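Local coordinates for enoyl-CoA hydratase/isomerase family protein (Ruegeria pomeroyi, PDB 3L3S) that probably acts as a hydro-lyase of the crotonase superfamily on acyl-CoA substrates, as its enoyl-CoA hydratase relatives do, at residues B[30-35]-B[90-95]; B[37-42]-B[97-102]. One frame throughout, in Å; residues are numbered along the deposited sequence.

Interaction 1 of 2, residues B[30-35]-B[90-95]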
loop_
_atom_site.group_PDB
_atom_site.type_symbol
_atom_site.label_atom_id
_atom_site.label_comp_id
_atom_site.label_asym_id
_atom_site.label_seq_id
_atom_site.Cartn_x
_atom_site.Cartn_y
_atom_site.Cartn_z
ATOM N N LEU B 30 25.369 -12.011 -7.156
ATOM C CA LEU B 30 25.772 -10.887 -6.330
ATOM C C LEU B 30 26.806 -11.369 -5.315
ATOM O O LEU B 30 26.506 -11.576 -4.132
ATOM C CB LEU B 30 24.564 -10.242 -5.638
ATOM C CG LEU B 30 23.578 -9.510 -6.552
ATOM C CD1 LEU B 30 22.283 -9.265 -5.841
ATOM C CD2 LEU B 30 24.150 -8.207 -7.044
ATOM N N SER B 31 28.017 -11.627 -5.816
ATOM C CA SER B 31 29.145 -12.027 -4.978
ATOM C C SER B 31 29.647 -10.730 -4.318
ATOM O O SER B 31 29.137 -9.644 -4.628
ATOM C CB SER B 31 30.250 -12.667 -5.831
ATOM O OG SER B 31 30.762 -11.777 -6.807
ATOM N N ARG B 32 30.634 -10.822 -3.428
ATOM C CA ARG B 32 31.155 -9.627 -2.768
ATOM C C ARG B 32 31.812 -8.666 -3.768
ATOM O O ARG B 32 31.635 -7.449 -3.672
ATOM C CB ARG B 32 32.100 -10.016 -1.624
ATOM C CG ARG B 32 32.600 -8.854 -0.759
ATOM C CD ARG B 32 31.472 -8.017 -0.128
ATOM N NE ARG B 32 31.990 -6.753 0.390
ATOM C CZ ARG B 32 32.128 -5.639 -0.326
ATOM N NH1 ARG B 32 31.772 -5.607 -1.602
ATOM N NH2 ARG B 32 32.644 -4.557 0.234
ATOM N N ALA B 33 32.448 -9.236 -4.792
ATOM C CA ALA B 33 33.120 -8.466 -5.838
ATOM C C ALA B 33 32.132 -7.828 -6.820
ATOM O O ALA B 33 32.454 -6.828 -7.455
ATOM C CB ALA B 33 34.119 -9.356 -6.585
HETATM N N MSE B 34 30.941 -8.423 -6.936
HETATM C CA MSE B 34 29.887 -7.921 -7.823
HETATM C C MSE B 34 29.165 -6.757 -7.147
HETATM O O MSE B 34 28.855 -5.755 -7.794
HETATM C CB MSE B 34 28.900 -9.043 -8.201
HETATM C CG MSE B 34 27.699 -8.620 -9.063
HETATM SE SE MSE B 34 28.122 -8.002 -10.864
HETATM C CE MSE B 34 27.770 -9.663 -11.808
ATOM N N ILE B 35 28.933 -6.891 -5.842
ATOM C CA ILE B 35 28.286 -5.859 -5.034
ATOM C C ILE B 35 29.179 -4.610 -5.019
ATOM O O ILE B 35 28.683 -3.504 -5.193
ATOM C CB ILE B 35 28.006 -6.377 -3.598
ATOM C CG1 ILE B 35 26.887 -7.423 -3.643
ATOM C CG2 ILE B 35 27.631 -5.227 -2.640
ATOM C CD1 ILE B 35 26.829 -8.326 -2.432
ATOM N N PHE B 90 26.600 -9.090 3.649
ATOM C CA PHE B 90 25.271 -8.520 3.851
ATOM C C PHE B 90 25.228 -7.020 4.165
ATOM O O PHE B 90 24.337 -6.322 3.667
ATOM C CB PHE B 90 24.483 -9.337 4.881
ATOM C CG PHE B 90 24.251 -10.774 4.476
ATOM C CD1 PHE B 90 23.926 -11.116 3.145
ATOM C CD2 PHE B 90 24.391 -11.803 5.418
ATOM C CE1 PHE B 90 23.749 -12.476 2.758
ATOM C CE2 PHE B 90 24.216 -13.166 5.049
ATOM C CZ PHE B 90 23.898 -13.499 3.712
ATOM N N GLU B 91 26.199 -6.525 4.949
ATOM C CA GLU B 91 26.286 -5.094 5.285
ATOM C C GLU B 91 26.618 -4.258 4.045
ATOM O O GLU B 91 26.114 -3.135 3.884
ATOM C CB GLU B 91 27.312 -4.832 6.400
ATOM C CG GLU B 91 26.779 -5.126 7.815
ATOM C CD GLU B 91 27.853 -5.175 8.913
ATOM O OE1 GLU B 91 27.483 -5.518 10.055
ATOM O OE2 GLU B 91 29.049 -4.892 8.659
ATOM N N ALA B 92 27.412 -4.845 3.145
ATOM C CA ALA B 92 27.797 -4.188 1.897
ATOM C C ALA B 92 26.655 -4.278 0.897
ATOM O O ALA B 92 26.462 -3.364 0.089
ATOM C CB ALA B 92 29.039 -4.811 1.328
ATOM N N CYS B 93 25.893 -5.373 0.973
ATOM C CA CYS B 93 24.746 -5.576 0.093
ATOM C C CYS B 93 23.638 -4.602 0.472
ATOM O O CYS B 93 23.032 -4.002 -0.405
ATOM C CB CYS B 93 24.220 -7.007 0.169
ATOM S SG CYS B 93 22.779 -7.272 -0.876
ATOM N N SER B 94 23.434 -4.412 1.778
ATOM C CA SER B 94 22.428 -3.493 2.308
ATOM C C SER B 94 22.792 -2.048 2.005
ATOM O O SER B 94 21.915 -1.243 1.684
ATOM C CB SER B 94 22.261 -3.671 3.815
ATOM O OG SER B 94 21.609 -4.892 4.114
ATOM N N ALA B 95 24.092 -1.748 2.037
ATOM C CA ALA B 95 24.588 -0.395 1.748
ATOM C C ALA B 95 24.370 -0.018 0.281
ATOM O O ALA B 95 24.106 1.144 -0.027
ATOM C CB ALA B 95 26.066 -0.267 2.123
#

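Interaction 2 of 2, residues B[37-42]-B[97-102]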
loop_
_atom_site.group_PDB
_atom_site.type_symbol
_atom_site.label_atom_id
_atom_site.label_comp_id
_atom_site.label_asym_id
_atom_site.label_seq_id
_atom_site.Cartn_x
_atom_site.Cartn_y
_atom_site.Cartn_z
ATOM N N ALA B 37 31.479 -3.823 -7.309
ATOM C CA ALA B 37 31.496 -3.312 -8.684
ATOM C C ALA B 37 30.232 -2.509 -8.977
ATOM O O ALA B 37 30.298 -1.448 -9.601
ATOM C CB ALA B 37 31.628 -4.448 -9.682
ATOM N N LEU B 38 29.094 -2.996 -8.478
ATOM C CA LEU B 38 27.810 -2.322 -8.666
ATOM C C LEU B 38 27.728 -1.043 -7.864
ATOM O O LEU B 38 27.131 -0.074 -8.321
ATOM C CB LEU B 38 26.643 -3.232 -8.299
ATOM C CG LEU B 38 26.098 -4.201 -9.350
ATOM C CD1 LEU B 38 25.148 -5.175 -8.666
ATOM C CD2 LEU B 38 25.380 -3.440 -10.474
ATOM N N HIS B 39 28.378 -1.027 -6.701
ATOM C CA HIS B 39 28.375 0.148 -5.842
ATOM C C HIS B 39 29.327 1.224 -6.360
ATOM O O HIS B 39 29.004 2.408 -6.300
ATOM C CB HIS B 39 28.699 -0.233 -4.397
ATOM C CG HIS B 39 28.039 0.635 -3.367
ATOM N ND1 HIS B 39 28.047 0.317 -2.027
ATOM C CD2 HIS B 39 27.407 1.831 -3.462
ATOM C CE1 HIS B 39 27.460 1.284 -1.343
ATOM N NE2 HIS B 39 27.063 2.214 -2.190
ATOM N N ASP B 40 30.457 0.795 -6.923
ATOM C CA ASP B 40 31.457 1.695 -7.492
ATOM C C ASP B 40 30.886 2.410 -8.710
ATOM O O ASP B 40 31.105 3.607 -8.894
ATOM C CB ASP B 40 32.713 0.915 -7.898
ATOM C CG ASP B 40 33.874 1.147 -6.952
ATOM O OD1 ASP B 40 34.317 0.174 -6.295
ATOM O OD2 ASP B 40 34.347 2.307 -6.868
ATOM N N ALA B 41 30.090 1.673 -9.484
ATOM C CA ALA B 41 29.440 2.179 -10.691
ATOM C C ALA B 41 28.334 3.183 -10.359
ATOM O O ALA B 41 28.066 4.103 -11.130
ATOM C CB ALA B 41 28.871 1.015 -11.500
ATOM N N LEU B 42 27.720 2.996 -9.195
ATOM C CA LEU B 42 26.647 3.848 -8.705
ATOM C C LEU B 42 27.185 5.136 -8.063
ATOM O O LEU B 42 26.603 6.204 -8.256
ATOM C CB LEU B 42 25.770 3.069 -7.718
ATOM C CG LEU B 42 24.555 3.770 -7.111
ATOM C CD1 LEU B 42 23.515 4.064 -8.187
ATOM C CD2 LEU B 42 23.989 2.905 -6.023
HETATM N N MSE B 97 21.931 -1.483 -1.765
HETATM C CA MSE B 97 20.483 -1.437 -1.942
HETATM C C MSE B 97 19.833 -0.179 -1.391
HETATM O O MSE B 97 18.858 0.310 -1.959
HETATM C CB MSE B 97 19.839 -2.680 -1.339
HETATM C CG MSE B 97 20.354 -3.983 -1.907
HETATM SE SE MSE B 97 19.988 -4.178 -3.777
HETATM C CE MSE B 97 20.944 -5.851 -4.111
ATOM N N LEU B 98 20.435 0.376 -0.336
ATOM C CA LEU B 98 19.968 1.605 0.306
ATOM C C LEU B 98 20.247 2.766 -0.644
ATOM O O LEU B 98 19.318 3.453 -1.079
ATOM C CB LEU B 98 20.708 1.840 1.630
ATOM C CG LEU B 98 19.936 2.016 2.945
ATOM C CD1 LEU B 98 20.925 2.286 4.085
ATOM C CD2 LEU B 98 18.904 3.137 2.843
ATOM N N ASP B 99 21.521 2.896 -1.024
ATOM C CA ASP B 99 22.024 3.921 -1.952
ATOM C C ASP B 99 21.299 3.933 -3.303
ATOM O O ASP B 99 21.128 4.990 -3.901
ATOM C CB ASP B 99 23.515 3.679 -2.230
ATOM C CG ASP B 99 24.436 4.400 -1.265
ATOM O OD1 ASP B 99 23.991 4.892 -0.197
ATOM O OD2 ASP B 99 25.636 4.466 -1.592
ATOM N N LEU B 100 20.918 2.742 -3.774
ATOM C CA LEU B 100 20.217 2.545 -5.042
ATOM C C LEU B 100 18.745 2.966 -4.986
ATOM O O LEU B 100 18.216 3.527 -5.954
ATOM C CB LEU B 100 20.361 1.081 -5.497
ATOM C CG LEU B 100 19.715 0.644 -6.817
ATOM C CD1 LEU B 100 20.339 1.403 -7.984
ATOM C CD2 LEU B 100 19.838 -0.854 -7.002
ATOM N N ALA B 101 18.093 2.707 -3.856
ATOM C CA ALA B 101 16.692 3.080 -3.682
ATOM C C ALA B 101 16.567 4.568 -3.380
ATOM O O ALA B 101 15.608 5.200 -3.820
ATOM C CB ALA B 101 16.043 2.253 -2.597
ATOM N N HIS B 102 17.564 5.121 -2.682
ATOM C CA HIS B 102 17.603 6.551 -2.327
ATOM C C HIS B 102 18.373 7.397 -3.364
ATOM O O HIS B 102 18.661 8.575 -3.122
ATOM C CB HIS B 102 18.231 6.769 -0.937
ATOM C CG HIS B 102 17.333 6.428 0.219
ATOM N ND1 HIS B 102 16.014 6.053 0.072
ATOM C CD2 HIS B 102 17.581 6.399 1.551
ATOM C CE1 HIS B 102 15.491 5.805 1.260
ATOM N NE2 HIS B 102 16.422 6.006 2.175
#

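Interaction 1 of 2, residues B[30-35]-B[90-95]
Arg32 and Ile35, in the first turn of helix 32-45, face Ala92 and Cys93 on helix 84-101, the two helices being neighbours in the crotonase fold. Ser31 occupies the N-cap position just before Arg32, its OG accepting a weak bond from Met34 N (a selenomethionine) at 3.4 Å.

The Arg32 side chain can be followed outward. CB and CG stay clear of helix 84-101, CG lying anti to the backbone N (chi1 -174°). A bend at chi2 (56°) then turns the chain toward that helix, and CD comes within 4.3 Å of Ala92 CB. From here the guanidinium runs over the methyl: NE is 3.7 Å, CZ 3.6 Å and NH2 3.8 Å from Ala92 CB, with NH1 a little farther off. The methyl sits against one face of the flat group, near its centre, so the contact is a packing of the broad face rather than of the polar rim. NE makes a salt bridge with Asp88, one turn earlier on helix 84-101. That helix thus supplies both the acid paired with NE and the methyl against the guanidinium face.

Ile35, buried, meets the helix with both branches. CG2 rests on the backbone of Ala92, 3.5 Å from its carbonyl O, and CG1 carries CD1 toward Cys93. Leu89 and Leu96 of helix 84-101 also touch this isoleucine, giving it an apolar seat. Away from helix 32-45, Phe90 meets Phe243 of a second subunit edge-to-face and Ser94 OG hydrogen-bonds Thr236 OG1 of that second subunit, which places helix 84-101 between helix 32-45 and a subunit interface. Ile35 CD1 touches Cys93 CB at 3.9 Å.

Interaction 2 of 2, residues B[37-42]-B[97-102]
His39 has its chi1 at -149°, away from a regular staggered value, which carries the imidazole from the flank of helix 37-42 toward Asp99. Leu42, one turn on, has CG anti to its backbone N and sends both methyls toward helix 84-101.

The ring and the carboxylate are joined by a single hydrogen bond, His39 NE2 to Asp99 OD2, 2.7 Å long and nearly straight, with 175° at the hydrogen. OD2 lies almost in the plane of the imidazole, at its edge. At the acid, however, NE2 approaches from well above the carboxylate plane, and the two flat groups stand steeply against each other. A carboxylate so near would probably favour a positively charged imidazole. His39 also packs on Ala95 and Leu96 of helix 84-101.

In the crotonase fold each of these helices links two adjacent, parallel strands of the large sheet, helix 32-45 between strands 17-22 and 53-58, helix 84-101 between strands 53-58 and 107-111. Both lie in successive beta-alpha-beta crossovers, the second also passing through the short strand 62-64. The axes of 37-42 and 97-101 run in roughly the same direction, at 33°, with a closest approach of 10.6 Å, a gap bridged by side chains.

Next to the polar pair, Leu42 does the bridging. Its CD2 reaches 3.8 Å from Leu100 N, 3.9 Å from Asp99 CB and 4.1 Å from Leu100 CB. The other methyl, CD1, meets Leu100 CD1 at 4.1 Å, the two leucines crossing at about a right angle. Leu100 also packs on Leu122 of helix 118-124. Away from helix 32-45, Leu98 packs on Tyr232, and Ala101 and His102 on Leu228, of a second subunit.

Interactions 1 and 2 are successive sections of one helix pair, 32-45 against 84-101, with centres about 10 Å apart. Interaction 1 lies nearer the outside, about 14 Å from the chain centre, and mixes apolar packing with a guanidinium laid over a methyl; its charge is paired outside the two segments. Interaction 2, about 9 Å from that centre, is more buried and bridges the helices directly with a histidine-carboxylate hydrogen bond beside leucine packing. The sections touch through Leu30 CD2 and Leu38 CD1, 3.6 Å apart, and through Ala95 O and His39 CE1. In both, helix 84-101 also borders a second subunit.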